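Local coordinates for protein alanine dehydrogenase (Archaeoglobus fulgidus, PDB 1OMO) that catalyses, as a homodimer, the reversible NAD(+)-dependent oxidative deamination of L-alanine to pyruvate, at residues K118-F130 against E142-K154. Residues are numbered along the deposited sequence; the frame is centred on the assembly and turned at random.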
ATOM      1  N   LYS A 118       4.994 -20.325  22.964  1.00 19.82           N
ATOM      2  CA  LYS A 118       5.783 -21.542  22.821  1.00 22.02           C
ATOM      3  C   LYS A 118       7.270 -21.293  23.096  1.00 22.71           C
ATOM      4  O   LYS A 118       7.942 -22.115  23.719  1.00 21.37           O
ATOM      5  CB  LYS A 118       5.661 -22.130  21.416  1.00 22.80           C
ATOM      6  CG  LYS A 118       6.697 -23.262  21.198  1.00 25.92           C
ATOM      7  CD  LYS A 118       6.457 -24.142  19.956  1.00 27.39           C
ATOM      8  CE  LYS A 118       7.150 -23.570  18.727  1.00 28.17           C
ATOM      9  NZ  LYS A 118       7.007 -24.460  17.525  1.00 30.87           N
ATOM     10  N   TYR A 119       7.777 -20.146  22.637  1.00 22.82           N
ATOM     11  CA  TYR A 119       9.186 -19.809  22.802  1.00 22.64           C
ATOM     12  C   TYR A 119       9.518 -19.055  24.067  1.00 23.82           C
ATOM     13  O   TYR A 119      10.644 -19.106  24.543  1.00 24.92           O
ATOM     14  CB  TYR A 119       9.660 -18.954  21.619  1.00 22.89           C
ATOM     15  CG  TYR A 119       9.937 -19.749  20.364  1.00 24.15           C
ATOM     16  CD1 TYR A 119      11.184 -20.325  20.152  1.00 25.30           C
ATOM     17  CD2 TYR A 119       8.946 -19.959  19.415  1.00 22.86           C
ATOM     18  CE1 TYR A 119      11.448 -21.093  19.018  1.00 25.87           C
ATOM     19  CE2 TYR A 119       9.187 -20.731  18.282  1.00 24.11           C
ATOM     20  CZ  TYR A 119      10.449 -21.298  18.089  1.00 27.32           C
ATOM     21  OH  TYR A 119      10.721 -22.078  16.982  1.00 27.30           O
ATOM     22  N   LEU A 120       8.545 -18.354  24.619  1.00 23.31           N
ATOM     23  CA  LEU A 120       8.820 -17.521  25.765  1.00 22.57           C
ATOM     24  C   LEU A 120       8.259 -17.919  27.127  1.00 21.58           C
ATOM     25  O   LEU A 120       8.837 -17.564  28.142  1.00 21.71           O
ATOM     26  CB  LEU A 120       8.369 -16.103  25.423  1.00 21.05           C
ATOM     27  CG  LEU A 120       9.301 -15.068  24.816  1.00 21.25           C
ATOM     28  CD1 LEU A 120      10.581 -15.649  24.327  1.00 17.80           C
ATOM     29  CD2 LEU A 120       8.521 -14.357  23.715  1.00 21.76           C
ATOM     30  N   ALA A 121       7.147 -18.643  27.152  1.00 21.63           N
ATOM     31  CA  ALA A 121       6.514 -19.028  28.414  1.00 20.71           C
ATOM     32  C   ALA A 121       7.128 -20.267  29.044  1.00 21.84           C
ATOM     33  O   ALA A 121       7.670 -21.116  28.339  1.00 22.13           O
ATOM     34  CB  ALA A 121       5.027 -19.258  28.199  1.00 20.31           C
ATOM     35  N   ARG A 122       7.029 -20.373  30.369  1.00 22.26           N
ATOM     36  CA  ARG A 122       7.573 -21.532  31.083  1.00 23.65           C
ATOM     37  C   ARG A 122       6.982 -22.795  30.507  1.00 24.02           C
ATOM     38  O   ARG A 122       5.764 -22.894  30.319  1.00 24.05           O
ATOM     39  CB  ARG A 122       7.225 -21.461  32.552  1.00 22.98           C
ATOM     40  CG  ARG A 122       7.951 -20.405  33.304  1.00 24.62           C
ATOM     41  CD  ARG A 122       7.598 -20.511  34.760  1.00 28.51           C
ATOM     42  NE  ARG A 122       6.421 -19.723  35.120  1.00 27.45           N
ATOM     43  CZ  ARG A 122       5.287 -20.244  35.540  1.00 26.68           C
ATOM     44  NH1 ARG A 122       5.171 -21.562  35.637  1.00 27.22           N
ATOM     45  NH2 ARG A 122       4.292 -19.450  35.899  1.00 23.91           N
ATOM     46  N   LYS A 123       7.836 -23.762  30.220  1.00 25.25           N
ATOM     47  CA  LYS A 123       7.366 -25.006  29.646  1.00 27.71           C
ATOM     48  C   LYS A 123       6.264 -25.686  30.466  1.00 26.84           C
ATOM     49  O   LYS A 123       5.495 -26.486  29.925  1.00 27.42           O
ATOM     50  CB  LYS A 123       8.564 -25.930  29.406  1.00 31.09           C
ATOM     51  CG  LYS A 123       9.470 -25.389  28.301  1.00 33.61           C
ATOM     52  CD  LYS A 123      10.944 -25.567  28.624  1.00 37.04           C
ATOM     53  CE  LYS A 123      11.432 -26.988  28.344  1.00 40.36           C
ATOM     54  NZ  LYS A 123      12.111 -27.145  27.008  1.00 39.08           N
ATOM     55  N   ASN A 124       6.140 -25.323  31.745  1.00 26.51           N
ATOM     56  CA  ASN A 124       5.113 -25.916  32.625  1.00 27.12           C
ATOM     57  C   ASN A 124       3.814 -25.082  32.803  1.00 26.51           C
ATOM     58  O   ASN A 124       2.986 -25.392  33.665  1.00 27.31           O
ATOM     59  CB  ASN A 124       5.723 -26.226  34.015  1.00 24.59           C
ATOM     60  CG  ASN A 124       6.118 -24.961  34.793  1.00 26.15           C
ATOM     61  OD1 ASN A 124       6.114 -23.861  34.263  1.00 23.37           O
ATOM     62  ND2 ASN A 124       6.477 -25.134  36.049  1.00 25.36           N
ATOM     63  N   SER A 125       3.624 -24.047  31.983  1.00 26.02           N
ATOM     64  CA  SER A 125       2.428 -23.189  32.080  1.00 22.57           C
ATOM     65  C   SER A 125       1.155 -24.009  31.992  1.00 21.86           C
ATOM     66  O   SER A 125       1.034 -24.900  31.145  1.00 19.81           O
ATOM     67  CB  SER A 125       2.412 -22.122  30.960  1.00 21.66           C
ATOM     68  OG  SER A 125       3.447 -21.172  31.140  1.00 19.89           O
ATOM     69  N   SER A 126       0.201 -23.698  32.865  1.00 21.13           N
ATOM     70  CA  SER A 126      -1.062 -24.414  32.856  1.00 22.18           C
ATOM     71  C   SER A 126      -2.249 -23.512  33.135  1.00 22.90           C
ATOM     72  O   SER A 126      -3.373 -23.853  32.777  1.00 22.89           O
ATOM     73  CB  SER A 126      -1.041 -25.517  33.906  1.00 21.52           C
ATOM     74  OG  SER A 126      -0.703 -24.945  35.149  1.00 26.45           O
ATOM     75  N   VAL A 127      -2.007 -22.395  33.828  1.00 22.90           N
ATOM     76  CA  VAL A 127      -3.084 -21.472  34.135  1.00 22.66           C
ATOM     77  C   VAL A 127      -3.010 -20.346  33.124  1.00 22.61           C
ATOM     78  O   VAL A 127      -1.989 -19.677  33.017  1.00 24.69           O
ATOM     79  CB  VAL A 127      -2.972 -20.912  35.565  1.00 22.87           C
ATOM     80  CG1 VAL A 127      -4.165 -20.017  35.857  1.00 20.80           C
ATOM     81  CG2 VAL A 127      -2.939 -22.080  36.589  1.00 22.83           C
ATOM     82  N   PHE A 128      -4.086 -20.164  32.368  1.00 20.80           N
ATOM     83  CA  PHE A 128      -4.128 -19.131  31.353  1.00 20.88           C
ATOM     84  C   PHE A 128      -5.151 -18.086  31.670  1.00 18.79           C
ATOM     85  O   PHE A 128      -6.324 -18.401  31.827  1.00 18.14           O
ATOM     86  CB  PHE A 128      -4.437 -19.750  29.982  1.00 21.07           C
ATOM     87  CG  PHE A 128      -3.307 -20.586  29.435  1.00 20.72           C
ATOM     88  CD1 PHE A 128      -2.975 -21.817  30.023  1.00 21.63           C
ATOM     89  CD2 PHE A 128      -2.528 -20.119  28.385  1.00 19.50           C
ATOM     90  CE1 PHE A 128      -1.877 -22.562  29.569  1.00 19.33           C
ATOM     91  CE2 PHE A 128      -1.430 -20.864  27.935  1.00 21.71           C
ATOM     92  CZ  PHE A 128      -1.111 -22.082  28.535  1.00 19.56           C
ATOM     93  N   GLY A 129      -4.696 -16.845  31.766  1.00 17.47           N
ATOM     94  CA  GLY A 129      -5.583 -15.729  32.038  1.00 15.42           C
ATOM     95  C   GLY A 129      -5.835 -14.854  30.805  1.00 16.17           C
ATOM     96  O   GLY A 129      -4.926 -14.578  30.008  1.00 16.01           O
ATOM     97  N   PHE A 130      -7.080 -14.427  30.634  1.00 15.44           N
ATOM     98  CA  PHE A 130      -7.455 -13.578  29.527  1.00 15.02           C
ATOM     99  C   PHE A 130      -8.094 -12.264  29.988  1.00 16.46           C
ATOM    100  O   PHE A 130      -9.123 -12.246  30.690  1.00 17.37           O
ATOM    101  CB  PHE A 130      -8.417 -14.313  28.594  1.00 16.52           C
ATOM    102  CG  PHE A 130      -7.793 -15.482  27.876  1.00 18.76           C
ATOM    103  CD1 PHE A 130      -7.567 -16.687  28.549  1.00 18.61           C
ATOM    104  CD2 PHE A 130      -7.431 -15.379  26.531  1.00 17.24           C
ATOM    105  CE1 PHE A 130      -6.986 -17.786  27.892  1.00 19.95           C
ATOM    106  CE2 PHE A 130      -6.846 -16.474  25.850  1.00 19.37           C
ATOM    107  CZ  PHE A 130      -6.626 -17.676  26.535  1.00 21.00           C
ATOM    108  N   GLU A 142      -7.160 -20.759  20.980  1.00 19.36           N
ATOM    109  CA  GLU A 142      -6.999 -21.866  20.058  1.00 19.45           C
ATOM    110  C   GLU A 142      -5.540 -22.107  19.652  1.00 19.01           C
ATOM    111  O   GLU A 142      -5.131 -23.242  19.507  1.00 17.98           O
ATOM    112  CB  GLU A 142      -7.856 -21.663  18.801  1.00 18.48           C
ATOM    113  CG  GLU A 142      -9.341 -21.741  19.038  1.00 21.92           C
ATOM    114  CD  GLU A 142      -9.841 -23.145  19.388  1.00 25.45           C
ATOM    115  OE1 GLU A 142     -11.011 -23.266  19.828  1.00 24.49           O
ATOM    116  OE2 GLU A 142      -9.084 -24.125  19.215  1.00 24.59           O
ATOM    117  N   ALA A 143      -4.772 -21.050  19.434  1.00 19.18           N
ATOM    118  CA  ALA A 143      -3.380 -21.234  19.080  1.00 18.38           C
ATOM    119  C   ALA A 143      -2.625 -21.841  20.275  1.00 20.65           C
ATOM    120  O   ALA A 143      -1.827 -22.788  20.114  1.00 21.10           O
ATOM    121  CB  ALA A 143      -2.763 -19.923  18.707  1.00 16.57           C
ATOM    122  N   LEU A 144      -2.875 -21.288  21.462  1.00 17.88           N
ATOM    123  CA  LEU A 144      -2.216 -21.736  22.673  1.00 19.14           C
ATOM    124  C   LEU A 144      -2.482 -23.200  23.022  1.00 20.12           C
ATOM    125  O   LEU A 144      -1.588 -23.902  23.537  1.00 20.29           O
ATOM    126  CB  LEU A 144      -2.609 -20.831  23.860  1.00 16.12           C
ATOM    127  CG  LEU A 144      -2.080 -19.385  23.876  1.00 15.58           C
ATOM    128  CD1 LEU A 144      -2.811 -18.564  24.935  1.00 15.20           C
ATOM    129  CD2 LEU A 144      -0.567 -19.400  24.173  1.00 12.74           C
ATOM    130  N   ARG A 145      -3.685 -23.691  22.767  1.00 20.56           N
ATOM    131  CA  ARG A 145      -3.875 -25.069  23.102  1.00 24.60           C
ATOM    132  C   ARG A 145      -3.195 -25.981  22.095  1.00 24.85           C
ATOM    133  O   ARG A 145      -3.169 -27.178  22.268  1.00 25.03           O
ATOM    134  CB  ARG A 145      -5.348 -25.417  23.309  1.00 26.61           C
ATOM    135  CG  ARG A 145      -6.246 -25.249  22.161  1.00 30.00           C
ATOM    136  CD  ARG A 145      -7.617 -25.677  22.618  1.00 30.78           C
ATOM    137  NE  ARG A 145      -8.537 -25.761  21.504  1.00 33.97           N
ATOM    138  CZ  ARG A 145      -9.543 -26.625  21.446  1.00 33.92           C
ATOM    139  NH1 ARG A 145      -9.741 -27.476  22.438  1.00 32.50           N
ATOM    140  NH2 ARG A 145     -10.374 -26.603  20.412  1.00 34.58           N
ATOM    141  N   ARG A 146      -2.615 -25.425  21.044  1.00 25.39           N
ATOM    142  CA  ARG A 146      -1.890 -26.286  20.115  1.00 25.99           C
ATOM    143  C   ARG A 146      -0.528 -26.486  20.762  1.00 25.19           C
ATOM    144  O   ARG A 146       0.183 -27.403  20.440  1.00 25.51           O
ATOM    145  CB  ARG A 146      -1.694 -25.616  18.749  1.00 26.24           C
ATOM    146  CG  ARG A 146      -2.641 -26.093  17.664  1.00 28.47           C
ATOM    147  CD  ARG A 146      -4.073 -25.832  18.031  1.00 29.42           C
ATOM    148  NE  ARG A 146      -4.964 -26.088  16.910  1.00 31.26           N
ATOM    149  CZ  ARG A 146      -6.249 -25.742  16.885  1.00 30.84           C
ATOM    150  NH1 ARG A 146      -6.993 -26.025  15.813  1.00 29.65           N
ATOM    151  NH2 ARG A 146      -6.786 -25.113  17.930  1.00 28.85           N
ATOM    152  N   VAL A 147      -0.164 -25.616  21.690  1.00 24.51           N
ATOM    153  CA  VAL A 147       1.155 -25.750  22.282  1.00 26.69           C
ATOM    154  C   VAL A 147       1.207 -26.077  23.767  1.00 26.11           C
ATOM    155  O   VAL A 147       2.270 -26.424  24.293  1.00 26.93           O
ATOM    156  CB  VAL A 147       2.031 -24.474  21.991  1.00 27.75           C
ATOM    157  CG1 VAL A 147       2.405 -24.430  20.488  1.00 28.59           C
ATOM    158  CG2 VAL A 147       1.275 -23.205  22.343  1.00 29.01           C
ATOM    159  N   PHE A 148       0.069 -25.977  24.442  1.00 25.89           N
ATOM    160  CA  PHE A 148       0.021 -26.281  25.872  1.00 26.04           C
ATOM    161  C   PHE A 148      -1.268 -26.981  26.234  1.00 27.68           C
ATOM    162  O   PHE A 148      -2.321 -26.743  25.644  1.00 28.28           O
ATOM    163  CB  PHE A 148       0.066 -25.022  26.748  1.00 25.37           C
ATOM    164  CG  PHE A 148       1.360 -24.260  26.707  1.00 24.00           C
ATOM    165  CD1 PHE A 148       1.449 -23.077  25.980  1.00 22.96           C
ATOM    166  CD2 PHE A 148       2.460 -24.671  27.462  1.00 23.30           C
ATOM    167  CE1 PHE A 148       2.597 -22.306  26.004  1.00 23.36           C
ATOM    168  CE2 PHE A 148       3.616 -23.910  27.497  1.00 22.05           C
ATOM    169  CZ  PHE A 148       3.684 -22.709  26.759  1.00 21.81           C
ATOM    170  N   ASP A 149      -1.185 -27.861  27.210  1.00 28.89           N
ATOM    171  CA  ASP A 149      -2.391 -28.497  27.667  1.00 31.28           C
ATOM    172  C   ASP A 149      -2.830 -27.440  28.659  1.00 29.19           C
ATOM    173  O   ASP A 149      -2.112 -27.127  29.593  1.00 29.77           O
ATOM    174  CB  ASP A 149      -2.078 -29.822  28.355  1.00 36.38           C
ATOM    175  CG  ASP A 149      -2.257 -30.999  27.422  1.00 42.18           C
ATOM    176  OD1 ASP A 149      -3.289 -31.010  26.694  1.00 45.30           O
ATOM    177  OD2 ASP A 149      -1.382 -31.901  27.413  1.00 43.38           O
ATOM    178  N   ILE A 150      -3.985 -26.859  28.425  1.00 28.22           N
ATOM    179  CA  ILE A 150      -4.485 -25.800  29.290  1.00 27.30           C
ATOM    180  C   ILE A 150      -5.186 -26.340  30.529  1.00 27.04           C
ATOM    181  O   ILE A 150      -6.253 -26.945  30.441  1.00 26.94           O
ATOM    182  CB  ILE A 150      -5.416 -24.873  28.476  1.00 26.64           C
ATOM    183  CG1 ILE A 150      -4.581 -24.167  27.387  1.00 27.19           C
ATOM    184  CG2 ILE A 150      -6.063 -23.866  29.381  1.00 27.70           C
ATOM    185  CD1 ILE A 150      -5.340 -23.225  26.514  1.00 26.88           C
ATOM    186  N   GLY A 151      -4.566 -26.129  31.686  1.00 26.17           N
ATOM    187  CA  GLY A 151      -5.128 -26.612  32.929  1.00 25.06           C
ATOM    188  C   GLY A 151      -6.339 -25.838  33.396  1.00 25.34           C
ATOM    189  O   GLY A 151      -7.338 -26.436  33.775  1.00 23.44           O
ATOM    190  N   GLU A 152      -6.246 -24.514  33.349  1.00 24.52           N
ATOM    191  CA  GLU A 152      -7.331 -23.665  33.787  1.00 25.87           C
ATOM    192  C   GLU A 152      -7.366 -22.325  33.073  1.00 25.05           C
ATOM    193  O   GLU A 152      -6.327 -21.744  32.779  1.00 26.47           O
ATOM    194  CB  GLU A 152      -7.219 -23.392  35.280  1.00 25.79           C
ATOM    195  CG  GLU A 152      -8.372 -22.557  35.801  1.00 28.02           C
ATOM    196  CD  GLU A 152      -8.093 -21.966  37.177  1.00 28.50           C
ATOM    197  OE1 GLU A 152      -8.994 -21.329  37.763  1.00 27.75           O
ATOM    198  OE2 GLU A 152      -6.962 -22.135  37.666  1.00 28.89           O
ATOM    199  N   VAL A 153      -8.576 -21.836  32.818  1.00 24.48           N
ATOM    200  CA  VAL A 153      -8.773 -20.549  32.166  1.00 21.26           C
ATOM    201  C   VAL A 153      -9.488 -19.598  33.123  1.00 21.85           C
ATOM    202  O   VAL A 153     -10.494 -19.956  33.732  1.00 20.59           O
ATOM    203  CB  VAL A 153      -9.590 -20.715  30.848  1.00 20.03           C
ATOM    204  CG1 VAL A 153     -10.147 -19.339  30.375  1.00 12.55           C
ATOM    205  CG2 VAL A 153      -8.674 -21.345  29.773  1.00 20.31           C
ATOM    206  N   LYS A 154      -8.925 -18.403  33.276  1.00 21.32           N
ATOM    207  CA  LYS A 154      -9.510 -17.359  34.111  1.00 20.43           C
ATOM    208  C   LYS A 154      -9.864 -16.207  33.160  1.00 20.29           C
ATOM    209  O   LYS A 154      -8.963 -15.584  32.591  1.00 21.40           O
ATOM    210  CB  LYS A 154      -8.492 -16.925  35.151  1.00 22.08           C
ATOM    211  CG  LYS A 154      -8.057 -18.101  36.043  1.00 23.75           C
ATOM    212  CD  LYS A 154      -6.833 -17.758  36.873  1.00 23.31           C
ATOM    213  CE  LYS A 154      -7.125 -17.660  38.336  1.00 23.69           C
ATOM    214  NZ  LYS A 154      -5.852 -17.313  39.021  1.00 24.05           N
TER
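Phe128 and Glu152 sit on adjacent parallel strands, 127-131 and 152-156, of a Rossmann-type beta-alpha-beta unit whose crossover helix is 135-147. Alternating backbone bonds join the strands: Phe128 N gives an almost straight one to Glu152 O (2.8 Å, 178°), and Phe128 O receives Lys154 N. The Phe128 side chain runs from the sheet toward the helix. Its CB passes Glu152 O at 3.9 Å; with CG anti to the carbonyl carbon (chi1 -70°), the ring is carried between the helix end and the loop that follows. CD1 meets Ile150 CG2, and CE1 lies against Ile150 CG1, which sits over a ring face, a CH-pi contact 4.0 Å from the centroid. CD2, at the opposite ring edge, touches Leu144 CD1 at 3.8 Å, which approaches obliquely from the same side of the plane as Ile150; CE2 meets both Leu144 CD1 and Phe148 CD1. At the tip, CZ abuts Phe148 CB at 3.6 Å, the ring planes inclined at 57°. A long, flat, apolar side chain suits this place; an alanine here would probably leave a gap between sheet and helix and deprive Leu144, Ile150 and Phe148 of their common partner. Phe148 CZ in turn touches Ala121 CB, just past helix 102-120, and Ser125 CB, from the type I turn Arg122 to Ser125, lies over one face; small residues suit so close a ring. On the sheet's other side, Val127 CG1 packs at 3.6 Å against CD of Lys154, whose NZ pairs with Glu184. Glycine suits position Gly151, where a CB would press on Ser126 O; that oxygen accepts Glu152 N at 3.0 Å and, more weakly, Gly151 N.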